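Local coordinates for biogenic amine-binding protein (Rhodnius prolixus, PDB 4GE1), which binds small biogenic amines such as tryptamine in the saliva of a blood-feeding insect, and probably sequesters host serotonin and norepinephrine during feeding, at residues K45-Q49 with L184-L188; D73-A77 with F192-E196. All coordinates share one frame; numbering follows the deposited sequence.

Interaction 1 (K45-Q49 with L184-L188); sequences KFLHQ and LQKLL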
ATOM      1  N   LYS A  45      -4.582  -2.191   6.691  1.00 28.45           N
ATOM      2  CA  LYS A  45      -3.709  -3.351   6.770  1.00 28.23           C
ATOM      3  C   LYS A  45      -3.865  -4.072   5.449  1.00 25.78           C
ATOM      4  O   LYS A  45      -4.967  -4.127   4.888  1.00 22.21           O
ATOM      5  CB  LYS A  45      -4.120  -4.263   7.931  1.00 32.99           C
ATOM      6  CG  LYS A  45      -3.376  -5.590   7.983  1.00 33.56           C
ATOM      7  CD  LYS A  45      -3.760  -6.389   9.226  1.00 34.42           C
ATOM      8  CE  LYS A  45      -2.917  -7.657   9.353  1.00 36.19           C
ATOM      9  NZ  LYS A  45      -3.167  -8.378  10.645  1.00 33.41           N
ATOM     10  N   PHE A  46      -2.770  -4.598   4.919  1.00 26.66           N
ATOM     11  CA  PHE A  46      -2.905  -5.412   3.721  1.00 25.34           C
ATOM     12  C   PHE A  46      -2.139  -6.722   3.767  1.00 29.74           C
ATOM     13  O   PHE A  46      -1.153  -6.869   4.495  1.00 28.20           O
ATOM     14  CB  PHE A  46      -2.703  -4.621   2.409  1.00 31.01           C
ATOM     15  CG  PHE A  46      -1.336  -3.999   2.228  1.00 35.50           C
ATOM     16  CD1 PHE A  46      -0.419  -4.558   1.343  1.00 33.51           C
ATOM     17  CD2 PHE A  46      -0.997  -2.816   2.870  1.00 32.76           C
ATOM     18  CE1 PHE A  46       0.832  -3.966   1.127  1.00 33.37           C
ATOM     19  CE2 PHE A  46       0.250  -2.211   2.654  1.00 31.98           C
ATOM     20  CZ  PHE A  46       1.168  -2.798   1.789  1.00 33.13           C
ATOM     21  N   LEU A  47      -2.650  -7.684   3.012  1.00 28.72           N
ATOM     22  CA  LEU A  47      -2.105  -9.031   2.987  1.00 24.23           C
ATOM     23  C   LEU A  47      -1.699  -9.348   1.560  1.00 18.92           C
ATOM     24  O   LEU A  47      -2.468  -9.126   0.629  1.00 29.07           O
ATOM     25  CB  LEU A  47      -3.184 -10.018   3.452  1.00 31.56           C
ATOM     26  CG  LEU A  47      -2.773 -11.412   3.910  1.00 39.02           C
ATOM     27  CD1 LEU A  47      -1.968 -11.305   5.189  1.00 44.18           C
ATOM     28  CD2 LEU A  47      -4.007 -12.282   4.123  1.00 41.81           C
ATOM     29  N   HIS A  48      -0.504  -9.881   1.360  1.00 25.03           N
ATOM     30  CA  HIS A  48      -0.133 -10.180  -0.015  1.00 31.63           C
ATOM     31  C   HIS A  48       0.717 -11.428  -0.235  1.00 34.90           C
ATOM     32  O   HIS A  48       1.315 -11.974   0.690  1.00 43.30           O
ATOM     33  CB  HIS A  48       0.443  -8.939  -0.735  1.00 42.20           C
ATOM     34  CG  HIS A  48       1.663  -8.358  -0.091  1.00 39.18           C
ATOM     35  ND1 HIS A  48       2.170  -7.123  -0.438  1.00 35.71           N
ATOM     36  CD2 HIS A  48       2.482  -8.848   0.870  1.00 34.92           C
ATOM     37  CE1 HIS A  48       3.249  -6.875   0.283  1.00 37.18           C
ATOM     38  NE2 HIS A  48       3.458  -7.903   1.084  1.00 38.42           N
ATOM     39  N   GLN A  49       0.735 -11.890  -1.480  1.00 33.25           N
ATOM     40  CA  GLN A  49       1.454 -13.107  -1.820  1.00 39.30           C
ATOM     41  C   GLN A  49       1.962 -13.062  -3.250  1.00 36.75           C
ATOM     42  O   GLN A  49       1.415 -12.357  -4.098  1.00 37.24           O
ATOM     43  CB  GLN A  49       0.538 -14.320  -1.662  1.00 36.52           C
ATOM     44  CG  GLN A  49      -0.811 -14.116  -2.337  1.00 43.51           C
ATOM     45  CD  GLN A  49      -1.564 -15.403  -2.628  1.00 44.09           C
ATOM     46  OE1 GLN A  49      -1.625 -16.321  -1.798  1.00 44.28           O
ATOM     47  NE2 GLN A  49      -2.158 -15.470  -3.816  1.00 46.47           N
ATOM     48  N   LEU A 184      -9.632 -10.252   4.605  1.00 28.32           N
ATOM     49  CA  LEU A 184      -8.329 -10.234   3.963  1.00 28.85           C
ATOM     50  C   LEU A 184      -7.960 -11.649   3.507  1.00 36.93           C
ATOM     51  O   LEU A 184      -7.625 -11.870   2.342  1.00 35.62           O
ATOM     52  CB  LEU A 184      -7.254  -9.688   4.917  1.00 28.69           C
ATOM     53  CG  LEU A 184      -7.202  -8.181   5.217  1.00 31.28           C
ATOM     54  CD1 LEU A 184      -6.049  -7.897   6.167  1.00 32.42           C
ATOM     55  CD2 LEU A 184      -7.032  -7.367   3.939  1.00 27.92           C
ATOM     56  N   GLN A 185      -8.027 -12.599   4.437  1.00 31.13           N
ATOM     57  CA  GLN A 185      -7.679 -13.994   4.148  1.00 33.72           C
ATOM     58  C   GLN A 185      -8.612 -14.581   3.077  1.00 31.71           C
ATOM     59  O   GLN A 185      -8.165 -15.205   2.122  1.00 39.56           O
ATOM     60  CB  GLN A 185      -7.715 -14.824   5.442  1.00 36.37           C
ATOM     61  CG  GLN A 185      -7.680 -16.339   5.243  1.00 70.06           C
ATOM     62  CD  GLN A 185      -6.310 -16.864   4.826  1.00 91.33           C
ATOM     63  OE1 GLN A 185      -5.290 -16.187   4.981  1.00 95.13           O
ATOM     64  NE2 GLN A 185      -6.286 -18.082   4.294  1.00100.73           N
ATOM     65  N   LYS A 186      -9.910 -14.346   3.228  1.00 30.02           N
ATOM     66  CA  LYS A 186     -10.890 -14.847   2.278  1.00 34.77           C
ATOM     67  C   LYS A 186     -10.688 -14.317   0.849  1.00 37.37           C
ATOM     68  O   LYS A 186     -10.710 -15.086  -0.115  1.00 35.90           O
ATOM     69  CB  LYS A 186     -12.295 -14.508   2.775  1.00 45.02           C
ATOM     70  CG  LYS A 186     -13.417 -15.173   2.011  1.00 53.73           C
ATOM     71  CD  LYS A 186     -14.760 -14.728   2.570  1.00 61.57           C
ATOM     72  CE  LYS A 186     -14.957 -13.231   2.363  1.00 65.11           C
ATOM     73  NZ  LYS A 186     -15.066 -12.886   0.924  1.00 59.37           N
ATOM     74  N   LEU A 187     -10.506 -13.007   0.702  1.00 30.15           N
ATOM     75  CA  LEU A 187     -10.358 -12.443  -0.637  1.00 32.11           C
ATOM     76  C   LEU A 187      -9.039 -12.875  -1.280  1.00 37.82           C
ATOM     77  O   LEU A 187      -8.960 -13.076  -2.495  1.00 32.37           O
ATOM     78  CB  LEU A 187     -10.507 -10.913  -0.619  1.00 27.04           C
ATOM     79  CG  LEU A 187     -11.935 -10.397  -0.392  1.00 30.07           C
ATOM     80  CD1 LEU A 187     -11.988  -8.888  -0.390  1.00 30.62           C
ATOM     81  CD2 LEU A 187     -12.874 -10.955  -1.448  1.00 35.22           C
ATOM     82  N   LEU A 188      -8.011 -13.042  -0.459  1.00 37.03           N
ATOM     83  CA  LEU A 188      -6.719 -13.469  -0.967  1.00 32.61           C
ATOM     84  C   LEU A 188      -6.819 -14.841  -1.637  1.00 37.87           C
ATOM     85  O   LEU A 188      -6.159 -15.099  -2.650  1.00 36.56           O
ATOM     86  CB  LEU A 188      -5.684 -13.505   0.157  1.00 29.92           C
ATOM     87  CG  LEU A 188      -4.240 -13.749  -0.285  1.00 40.06           C
ATOM     88  CD1 LEU A 188      -3.582 -12.442  -0.704  1.00 44.43           C
ATOM     89  CD2 LEU A 188      -3.449 -14.406   0.836  1.00 38.37           C
TER
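Leu-188 fits between Leu-47 and Gln-49 of the strand, and packing here is closest. Its CD1 branch lies 3.6 Å from Gln-49 CG and also rests against the carbonyl oxygen of Leu-47, while CD2 touches both the amide oxygen of Gln-49 and the CD2 methyl of Leu-47, the latter at 4.0 Å. The Gln-49 chain leaves its CA with CG between the backbone N and the carbonyl carbon (chi1 48°) and then runs extended, which carries its methylene and amide carbons slantwise across the leucine. Leu-47 crosses Leu-188 at about a right angle, and its CD2 also lies against the helix backbone, 4.0 Å from the Gln-185 N.

Helix 181-189, near the C-terminus, lies on the outer wall of the lipocalin barrel, over strand 43-50. The axes of segments 45-49 and 184-188 are 8.8 Å apart, their directions 32° from parallel, while Phe-46 and His-48 point to the other side of the sheet, where Phe-46 stacks on Phe-60 of the amine pocket. Buried Leu-184 continues the apolar seam onto Val-59 of strand 55-64 and, through CD1, meets the Lys-45 CG at 4.0 Å.

Toward solvent the contact thins out. Of the exposed Gln-185 side chain, OE1 comes nearest, 4.2 Å from Leu-47 CD2. Lys-45 lends its aliphatic length to Leu-184, but its ammonium group is held elsewhere, in a salt bridge with Asp-181 and a hydrogen bond to Tyr-25.

Interaction 2 (D73-A77 with F192-E196); sequences DISFA and FPNYE. With TSS (2-(1H-indol-3-yl)ethanamine), chain E.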
ATOM      1  N   ASP A  73      -9.880  -3.147  -1.332  1.00 27.91           N
ATOM      2  CA  ASP A  73      -9.368  -3.128  -2.702  1.00 28.21           C
ATOM      3  C   ASP A  73      -8.285  -4.183  -2.887  1.00 28.13           C
ATOM      4  O   ASP A  73      -7.717  -4.690  -1.914  1.00 26.68           O
ATOM      5  CB  ASP A  73      -8.903  -1.719  -3.149  1.00 21.67           C
ATOM      6  CG  ASP A  73      -7.822  -1.133  -2.265  1.00 31.64           C
ATOM      7  OD1 ASP A  73      -8.172  -0.426  -1.294  1.00 30.16           O
ATOM      8  OD2 ASP A  73      -6.618  -1.341  -2.557  1.00 29.83           O
ATOM      9  N   ILE A  74      -8.027  -4.544  -4.137  1.00 28.91           N
ATOM     10  CA  ILE A  74      -7.071  -5.606  -4.411  1.00 33.00           C
ATOM     11  C   ILE A  74      -6.189  -5.232  -5.577  1.00 32.65           C
ATOM     12  O   ILE A  74      -6.685  -4.832  -6.632  1.00 33.17           O
ATOM     13  CB  ILE A  74      -7.779  -6.931  -4.752  1.00 27.71           C
ATOM     14  CG1 ILE A  74      -8.828  -7.269  -3.682  1.00 28.79           C
ATOM     15  CG2 ILE A  74      -6.755  -8.055  -4.912  1.00 31.03           C
ATOM     16  CD1 ILE A  74      -9.728  -8.452  -4.054  1.00 34.18           C
ATOM     17  N   SER A  75      -4.882  -5.373  -5.389  1.00 29.30           N
ATOM     18  CA  SER A  75      -3.947  -5.172  -6.487  1.00 36.45           C
ATOM     19  C   SER A  75      -3.543  -6.499  -7.099  1.00 38.26           C
ATOM     20  O   SER A  75      -3.171  -7.439  -6.383  1.00 36.19           O
ATOM     21  CB  SER A  75      -2.699  -4.432  -6.018  1.00 30.57           C
ATOM     22  OG  SER A  75      -3.015  -3.118  -5.628  1.00 34.79           O
ATOM     23  N   PHE A  76      -3.612  -6.565  -8.425  1.00 37.04           N
ATOM     24  CA  PHE A  76      -3.161  -7.737  -9.163  1.00 39.99           C
ATOM     25  C   PHE A  76      -1.997  -7.327 -10.052  1.00 44.98           C
ATOM     26  O   PHE A  76      -2.091  -6.340 -10.792  1.00 42.50           O
ATOM     27  CB  PHE A  76      -4.271  -8.284 -10.059  1.00 42.98           C
ATOM     28  CG  PHE A  76      -5.547  -8.592  -9.337  1.00 43.24           C
ATOM     29  CD1 PHE A  76      -6.478  -7.594  -9.091  1.00 38.25           C
ATOM     30  CD2 PHE A  76      -5.835  -9.888  -8.934  1.00 41.30           C
ATOM     31  CE1 PHE A  76      -7.671  -7.879  -8.439  1.00 37.70           C
ATOM     32  CE2 PHE A  76      -7.021 -10.186  -8.279  1.00 41.87           C
ATOM     33  CZ  PHE A  76      -7.943  -9.179  -8.029  1.00 38.95           C
ATOM     34  N   ALA A  77      -0.905  -8.077  -9.981  1.00 37.52           N
ATOM     35  CA  ALA A  77       0.229  -7.843 -10.868  1.00 39.31           C
ATOM     36  C   ALA A  77       0.897  -9.160 -11.205  1.00 42.36           C
ATOM     37  O   ALA A  77       0.520 -10.217 -10.684  1.00 40.08           O
ATOM     38  CB  ALA A  77       1.227  -6.899 -10.229  1.00 31.37           C
ATOM     39  N   PHE A 192     -10.474 -14.605  -8.939  1.00 42.84           N
ATOM     40  CA  PHE A 192     -10.936 -13.455  -9.719  1.00 44.20           C
ATOM     41  C   PHE A 192     -10.504 -13.618 -11.167  1.00 47.10           C
ATOM     42  O   PHE A 192      -9.522 -13.014 -11.593  1.00 51.77           O
ATOM     43  CB  PHE A 192     -10.352 -12.146  -9.168  1.00 41.93           C
ATOM     44  CG  PHE A 192     -10.831 -11.794  -7.793  1.00 45.97           C
ATOM     45  CD1 PHE A 192     -11.913 -10.948  -7.619  1.00 48.91           C
ATOM     46  CD2 PHE A 192     -10.189 -12.292  -6.669  1.00 44.45           C
ATOM     47  CE1 PHE A 192     -12.353 -10.613  -6.349  1.00 42.23           C
ATOM     48  CE2 PHE A 192     -10.627 -11.963  -5.397  1.00 38.12           C
ATOM     49  CZ  PHE A 192     -11.711 -11.128  -5.239  1.00 38.62           C
ATOM     50  N   PRO A 193     -11.234 -14.440 -11.932  1.00 46.77           N
ATOM     51  CA  PRO A 193     -10.794 -14.768 -13.294  1.00 48.24           C
ATOM     52  C   PRO A 193     -10.679 -13.559 -14.223  1.00 52.71           C
ATOM     53  O   PRO A 193      -9.989 -13.647 -15.237  1.00 54.89           O
ATOM     54  CB  PRO A 193     -11.878 -15.732 -13.798  1.00 52.02           C
ATOM     55  CG  PRO A 193     -13.046 -15.537 -12.887  1.00 51.15           C
ATOM     56  CD  PRO A 193     -12.479 -15.135 -11.564  1.00 48.56           C
ATOM     57  N   ASN A 194     -11.340 -12.456 -13.892  1.00 56.44           N
ATOM     58  CA  ASN A 194     -11.332 -11.286 -14.767  1.00 58.12           C
ATOM     59  C   ASN A 194     -10.083 -10.420 -14.630  1.00 52.60           C
ATOM     60  O   ASN A 194      -9.844  -9.534 -15.451  1.00 54.79           O
ATOM     61  CB  ASN A 194     -12.585 -10.441 -14.547  1.00 60.46           C
ATOM     62  CG  ASN A 194     -13.830 -11.091 -15.108  1.00 66.77           C
ATOM     63  OD1 ASN A 194     -13.750 -12.013 -15.924  1.00 78.42           O
ATOM     64  ND2 ASN A 194     -14.991 -10.612 -14.680  1.00 59.54           N
ATOM     65  N   TYR A 195      -9.296 -10.678 -13.591  1.00 52.70           N
ATOM     66  CA  TYR A 195      -8.095  -9.888 -13.311  1.00 51.09           C
ATOM     67  C   TYR A 195      -6.884 -10.799 -13.153  1.00 56.23           C
ATOM     68  O   TYR A 195      -5.740 -10.358 -13.263  1.00 60.18           O
ATOM     69  CB  TYR A 195      -8.298  -9.025 -12.055  1.00 37.98           C
ATOM     70  CG  TYR A 195      -9.503  -8.121 -12.175  1.00 45.32           C
ATOM     71  CD1 TYR A 195      -9.436  -6.933 -12.902  1.00 50.29           C
ATOM     72  CD2 TYR A 195     -10.716  -8.466 -11.590  1.00 50.24           C
ATOM     73  CE1 TYR A 195     -10.542  -6.111 -13.034  1.00 51.56           C
ATOM     74  CE2 TYR A 195     -11.830  -7.649 -11.716  1.00 53.08           C
ATOM     75  CZ  TYR A 195     -11.737  -6.473 -12.438  1.00 55.35           C
ATOM     76  OH  TYR A 195     -12.841  -5.659 -12.564  1.00 57.70           O
ATOM     77  N   GLU A 196      -7.148 -12.075 -12.899  1.00 49.13           N
ATOM     78  CA  GLU A 196      -6.081 -13.057 -12.733  1.00 69.93           C
ATOM     79  C   GLU A 196      -5.728 -13.694 -14.065  1.00 83.29           C
ATOM     80  O   GLU A 196      -5.628 -14.914 -14.181  1.00 91.85           O
ATOM     81  CB  GLU A 196      -6.465 -14.115 -11.694  1.00 67.04           C
ATOM     82  CG  GLU A 196      -6.407 -13.568 -10.275  1.00 72.75           C
ATOM     83  CD  GLU A 196      -6.955 -14.518  -9.233  1.00 72.72           C
ATOM     84  OE1 GLU A 196      -7.562 -15.547  -9.617  1.00 71.18           O
ATOM     85  OE2 GLU A 196      -6.778 -14.219  -8.029  1.00 64.32           O
TER
HETATM   86  N1  TSS E 201      -4.605   0.136  -1.571  1.00 34.81           N
HETATM   87  CA  TSS E 201      -4.386   1.239  -2.474  1.00 33.03           C
HETATM   88  CB  TSS E 201      -3.246   2.157  -2.163  1.00 28.36           C
HETATM   89  CG  TSS E 201      -1.996   1.554  -1.604  1.00 22.27           C
HETATM   90  CD1 TSS E 201      -1.514   1.700  -0.311  1.00 26.25           C
HETATM   91  NE1 TSS E 201      -0.355   1.021  -0.191  1.00 28.66           N
HETATM   92  CE2 TSS E 201      -0.057   0.407  -1.390  1.00 29.18           C
HETATM   93  CD2 TSS E 201      -1.051   0.724  -2.281  1.00 23.34           C
HETATM   94  CZ2 TSS E 201       1.026  -0.425  -1.786  1.00 31.48           C
HETATM   95  CH2 TSS E 201       1.089  -0.911  -3.088  1.00 29.68           C
HETATM   96  CZ3 TSS E 201       0.078  -0.588  -3.996  1.00 33.62           C
HETATM   97  CE3 TSS E 201      -0.991   0.225  -3.603  1.00 23.18           C
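The ring of Phe-76 is sandwiched by aliphatic groups: Ile-74 CG2, two residues back on the same strand, lies 3.5 Å above the plane of one face near the rim, and Tyr-195 CB sits over the centre of the opposite face. That second contact is a CH-pi interaction, with Tyr-195 CB 3.7 Å from the centroid of the Phe-76 ring. The backbone puts CB there; chi1 of -57°, with the tyrosine CG anti to the carbonyl carbon, then swings the phenol past Phe-76, its plane nearly parallel but scarcely overlapping, to hydrogen-bond Glu-105 through OH.

Phe-192 completes the aromatic cluster. Phe-76 turns its edge to the face of this ring in an offset edge-to-face pair, the planes 65° apart and the centroids separated by 5.6 Å. The nearest atoms are Phe-76 CZ and Phe-192 CG, at 3.9 Å. Farther along, Phe-192 CZ meets the CD1 methyl of Ile-74 at 3.5 Å, so the phenylalanine reaches both strand residues.

The loop keeps its shape through its own polar bonds. Phe-192 O accepts from the backbone N of both Tyr-195 and Glu-196, and Phe-192 N donates to Glu-196 OE1 at 3.1 Å, meeting it from above the carboxylate plane, 72° out of it. The other oxygen of Glu-196 forms a salt bridge with Lys-57, and Glu-196 CG approaches the Phe-76 ring obliquely.

On the inner side of the same strand, Asp-73 accepts a hydrogen bond from the tryptamine amine, OD2 to N1 at 2.7 Å. Asn-62 and Asn-93 hold the carboxylate in place. An antiparallel strand whose inner face lines the ligand cavity is typical of the lipocalin calyx; here the C-terminal segment covers its outer face.

In the fold
Interactions 1 and 2 lie on the same outer surface of the barrel, their centres 12 Å apart, and use strands 43-50 and 69-78, which flank strand 55-64. The C-terminal chain passes from one to the other: Leu-187 O lies 3.5 Å from Phe-192 CE2, and Leu-187 CB is 4.3 Å from Ile-74 CD1. Lys-57 of the intervening strand ties them further, binding both Leu-188 O and the Glu-196 carboxylate. Inside the barrel both strands approach tryptamine, but differently. Asp-73 bonds its amine directly, and the ligand is also hydrogen-bonded to Gln-139, whereas the His-48 side chain stands about 7 Å from the ligand between nearest atoms.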